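Glutathione S-transferase-3 (PDB 3W8S) binds glutathione and, as a sigma-class transferase, probably catalyses its conjugation to electrophilic substrates with release of a halide anion and a proton. Local coordinates at residues A78-C81 / P82-A86; D116-K119 / L120-V124. All coordinates share one frame; numbering follows the deposited sequence.

In the fold
Both interactions are local contacts at the starts of helices: 78-81 with 82-86 opens helix 82-101, and 116-119 with 120-124 opens helix 117-143. Their centres are 37 Å apart, their nearest atoms about 24 Å, and they do not touch. They fall on opposite sides of the chain's centre, interaction 1 at 18 Å from it and interaction 2 at 22 Å, both at the surface. Neither reaches the glutathione pocket, which includes Trp39, Lys43, Gln50, Leu51 and Ser64. The two starts differ: in interaction 2 the N-cap side chain accepts from a first-turn N-H, whereas in interaction 1 a glutamate of the helix accepts from a loop N-H before the cap.

Interaction 1 of 2, residues A78-C81 / P82-A86; sequences AGKC and PFEEA
The carboxylate of Glu84 takes the backbone N-H of Lys80 over one face: the nitrogen stands 54° out of the carboxylate plane, with Lys80 N 2.8 Å from Glu84 OE1 and a bond bent little from straight (167°). Lys80 CB lies near the same oxygen. The second carboxylate, that of Glu85, sets OE2 3.3 Å from Gly79 O, two acceptors that do not bond, while OE1 is held by a salt bridge to Lys73 on helix 64-75. Nearer the backbone, Glu85 CG lies 3.2 Å from Ala78 O. Cys81 SG sits between its own backbone N and carbonyl carbon (chi1 59°), which brings it 3.9 Å from Glu84 CB. Within the same turn, Glu85 N donates to Cys81 O at 3.0 Å, the first turn of the helix. The ring of Phe83 leads away to a second copy of the protein, whose Lys59 makes a cation-pi contact. Cys81 as N-cap, Pro82 in the first turn and Glu84 reaching back past the cap mark a helix start, here where the linker of the glutathione transferase fold enters the all-helical C-terminal domain.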
loop_
_atom_site.group_PDB
_atom_site.type_symbol
_atom_site.label_atom_id
_atom_site.label_comp_id
_atom_site.label_asym_id
_atom_site.label_seq_id
_atom_site.Cartn_x
_atom_site.Cartn_y
_atom_site.Cartn_z
ATOM N N ALA A 78 -12.363 -9.690 3.146
ATOM C CA ALA A 78 -11.858 -8.327 2.843
ATOM C C ALA A 78 -12.648 -7.271 3.587
ATOM O O ALA A 78 -12.358 -6.094 3.445
ATOM C CB ALA A 78 -11.982 -8.074 1.348
ATOM N N GLY A 79 -13.683 -7.685 4.314
ATOM C CA GLY A 79 -14.623 -6.775 4.997
ATOM C C GLY A 79 -16.043 -6.922 4.427
ATOM O O GLY A 79 -16.230 -7.284 3.244
ATOM N N LYS A 80 -17.056 -6.647 5.238
ATOM C CA LYS A 80 -18.424 -7.065 4.866
ATOM C C LYS A 80 -19.287 -5.970 4.174
ATOM O O LYS A 80 -20.439 -6.217 3.856
ATOM C CB LYS A 80 -19.173 -7.543 6.139
ATOM C CG LYS A 80 -18.574 -8.759 6.864
ATOM C CD LYS A 80 -18.798 -10.001 6.006
ATOM C CE LYS A 80 -18.200 -11.301 6.570
ATOM N NZ LYS A 80 -18.195 -12.299 5.441
ATOM N N CYS A 81 -18.791 -4.746 4.014
ATOM C CA CYS A 81 -19.525 -3.664 3.311
ATOM C C CYS A 81 -18.401 -2.702 2.843
ATOM O O CYS A 81 -17.236 -2.856 3.259
ATOM C CB CYS A 81 -20.586 -2.955 4.221
ATOM S SG CYS A 81 -19.913 -2.191 5.694
ATOM N N PRO A 82 -18.720 -1.781 1.934
ATOM C CA PRO A 82 -17.684 -0.931 1.281
ATOM C C PRO A 82 -16.833 -0.100 2.284
ATOM O O PRO A 82 -15.582 0.118 2.086
ATOM C CB PRO A 82 -18.521 -0.001 0.404
ATOM C CG PRO A 82 -19.763 -0.839 0.053
ATOM C CD PRO A 82 -20.064 -1.638 1.304
ATOM N N PHE A 83 -17.470 0.387 3.333
ATOM C CA PHE A 83 -16.698 1.185 4.303
ATOM C C PHE A 83 -15.717 0.320 5.158
ATOM O O PHE A 83 -14.546 0.682 5.373
ATOM C CB PHE A 83 -17.599 2.057 5.174
ATOM C CG PHE A 83 -16.798 3.064 6.018
ATOM C CD1 PHE A 83 -16.276 4.202 5.432
ATOM C CD2 PHE A 83 -16.569 2.839 7.362
ATOM C CE1 PHE A 83 -15.522 5.113 6.176
ATOM C CE2 PHE A 83 -15.862 3.763 8.129
ATOM C CZ PHE A 83 -15.333 4.889 7.531
ATOM N N GLU A 84 -16.173 -0.843 5.572
ATOM C CA GLU A 84 -15.376 -1.777 6.301
ATOM C C GLU A 84 -14.223 -2.291 5.451
ATOM O O GLU A 84 -13.168 -2.542 5.983
ATOM C CB GLU A 84 -16.206 -2.999 6.595
ATOM C CG GLU A 84 -16.797 -3.070 7.941
ATOM C CD GLU A 84 -17.186 -4.530 8.250
ATOM O OE1 GLU A 84 -16.613 -5.655 7.773
ATOM O OE2 GLU A 84 -18.117 -4.498 8.995
ATOM N N GLU A 85 -14.433 -2.499 4.148
ATOM C CA GLU A 85 -13.324 -2.848 3.263
ATOM C C GLU A 85 -12.238 -1.779 3.288
ATOM O O GLU A 85 -11.063 -2.108 3.277
ATOM C CB GLU A 85 -13.788 -3.120 1.793
ATOM C CG GLU A 85 -14.586 -4.428 1.774
ATOM C CD GLU A 85 -14.877 -4.996 0.375
ATOM O OE1 GLU A 85 -14.803 -4.303 -0.620
ATOM O OE2 GLU A 85 -15.194 -6.212 0.256
ATOM N N ALA A 86 -12.649 -0.502 3.216
ATOM C CA ALA A 86 -11.727 0.631 3.280
ATOM C C ALA A 86 -10.995 0.666 4.656
ATOM O O ALA A 86 -9.792 0.871 4.719
ATOM C CB ALA A 86 -12.510 1.943 3.016
#

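Interaction 2 of 2, residues D116-K119 / L120-V124; sequences DLEK and LSNEV
Lys119 and Glu123, one helical turn apart, form a salt bridge in which Lys119 NZ lies 3.0 Å from Glu123 OE2. The ammonium comes to the syn side of that oxygen, 35° out of the carboxylate plane, and OE1 of the same group is farther from it. Lys119 starts with CG opposite its backbone N and then bends in its outer half (chi4 93°), which swings NZ over to the glutamate. On the way its CG comes 3.6 Å from Glu123 OE2, so the aliphatic part of the lysine also lies against the carboxylate. The backbones of the pair are joined too, Glu123 N donating to Lys119 O at 2.7 Å.

The second polar anchor is at the helix start. Asp116 OD1 accepts from Lys119 N at 3.1 Å, with the donor well above the carboxylate plane (66° out of it), while the carbonyl of the same aspartate receives Leu120 N. Asp116 is therefore the N-cap, engaging the first turn of helix 117-143 of the C-terminal domain through both side chain and main chain. Further along, the helix widens into a pi-type turn at 121-124, although Val124 N still bonds Leu120 O.

Glu118 and Asn122 meet more loosely. Their side chains cross with carboxylate and amide turned steeply against each other, and the closest approach of these side chains is Glu118 CG to Asn122 ND2 at 4.1 Å. Asn122 CG instead rests 3.2 Å from Glu118 O.

Within the turn the remaining side chains meet carbonyl oxygens: Leu120 CD1 lies 3.6 Å from Asp116 O and Ser121 CB 3.4 Å from Leu117 O. Beyond the two segments, helix 103-109 adds side-chain contacts: Leu117 touches Phe105 and Ala109, Ser121 touches Phe105 as well, and Leu120 packs on Val108.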
loop_
_atom_site.group_PDB
_atom_site.type_symbol
_atom_site.label_atom_id
_atom_site.label_comp_id
_atom_site.label_asym_id
_atom_site.label_seq_id
_atom_site.Cartn_x
_atom_site.Cartn_y
_atom_site.Cartn_z
ATOM N N ASP A 116 23.959 -3.650 15.415
ATOM C CA ASP A 116 23.751 -4.029 16.804
ATOM C C ASP A 116 22.275 -4.426 16.997
ATOM O O ASP A 116 21.363 -3.546 17.084
ATOM C CB ASP A 116 24.142 -2.818 17.677
ATOM C CG ASP A 116 24.074 -3.103 19.136
ATOM O OD1 ASP A 116 23.352 -4.036 19.576
ATOM O OD2 ASP A 116 24.775 -2.360 19.864
ATOM N N LEU A 117 22.039 -5.730 17.048
ATOM C CA LEU A 117 20.706 -6.243 17.025
ATOM C C LEU A 117 19.918 -5.788 18.262
ATOM O O LEU A 117 18.762 -5.346 18.131
ATOM C CB LEU A 117 20.632 -7.758 16.848
ATOM C CG LEU A 117 19.195 -8.245 16.719
ATOM C CD1 LEU A 117 18.464 -7.602 15.493
ATOM C CD2 LEU A 117 19.140 -9.760 16.678
ATOM N N GLU A 118 20.519 -5.902 19.443
ATOM C CA GLU A 118 19.825 -5.508 20.651
ATOM C C GLU A 118 19.487 -4.025 20.659
ATOM O O GLU A 118 18.383 -3.644 21.097
ATOM C CB GLU A 118 20.565 -5.956 21.941
ATOM C CG GLU A 118 19.641 -5.875 23.145
ATOM C CD GLU A 118 20.288 -6.264 24.476
ATOM O OE1 GLU A 118 21.354 -6.867 24.481
ATOM O OE2 GLU A 118 19.695 -5.980 25.526
ATOM N N LYS A 119 20.412 -3.183 20.176
ATOM C CA LYS A 119 20.186 -1.734 20.137
ATOM C C LYS A 119 19.008 -1.381 19.174
ATOM O O LYS A 119 18.152 -0.575 19.508
ATOM C CB LYS A 119 21.448 -1.012 19.680
ATOM C CG LYS A 119 21.355 0.504 19.614
ATOM C CD LYS A 119 22.768 1.077 19.630
ATOM C CE LYS A 119 22.890 2.355 18.829
ATOM N NZ LYS A 119 22.670 3.481 19.776
ATOM N N LEU A 120 19.025 -1.976 17.984
ATOM C CA LEU A 120 17.959 -1.839 16.973
ATOM C C LEU A 120 16.608 -2.302 17.493
ATOM O O LEU A 120 15.595 -1.648 17.273
ATOM C CB LEU A 120 18.335 -2.614 15.684
ATOM C CG LEU A 120 19.356 -1.844 14.852
ATOM C CD1 LEU A 120 20.055 -2.775 13.848
ATOM C CD2 LEU A 120 18.756 -0.632 14.153
ATOM N N SER A 121 16.620 -3.382 18.245
ATOM C CA SER A 121 15.446 -3.828 18.899
ATOM C C SER A 121 14.898 -2.759 19.877
ATOM O O SER A 121 13.695 -2.434 19.831
ATOM C CB SER A 121 15.741 -5.123 19.640
ATOM O OG SER A 121 14.510 -5.620 20.199
ATOM N N ASN A 122 15.777 -2.220 20.730
ATOM C CA ASN A 122 15.422 -1.259 21.798
ATOM C C ASN A 122 15.010 0.078 21.178
ATOM O O ASN A 122 14.055 0.733 21.640
ATOM C CB ASN A 122 16.644 -0.953 22.747
ATOM C CG ASN A 122 17.036 -2.125 23.633
ATOM O OD1 ASN A 122 16.249 -3.051 23.892
ATOM N ND2 ASN A 122 18.304 -2.096 24.108
ATOM N N GLU A 123 15.704 0.473 20.127
ATOM C CA GLU A 123 15.519 1.824 19.607
ATOM C C GLU A 123 14.613 1.912 18.413
ATOM O O GLU A 123 14.059 2.946 18.168
ATOM C CB GLU A 123 16.864 2.447 19.181
ATOM C CG GLU A 123 17.811 2.598 20.338
ATOM C CD GLU A 123 19.092 3.384 20.000
ATOM O OE1 GLU A 123 19.251 3.943 18.890
ATOM O OE2 GLU A 123 19.921 3.487 20.921
ATOM N N VAL A 124 14.536 0.867 17.620
ATOM C CA VAL A 124 13.759 0.940 16.374
ATOM C C VAL A 124 12.514 0.023 16.488
ATOM O O VAL A 124 11.379 0.485 16.336
ATOM C CB VAL A 124 14.586 0.572 15.111
ATOM C CG1 VAL A 124 13.693 0.547 13.847
ATOM C CG2 VAL A 124 15.706 1.613 14.895
#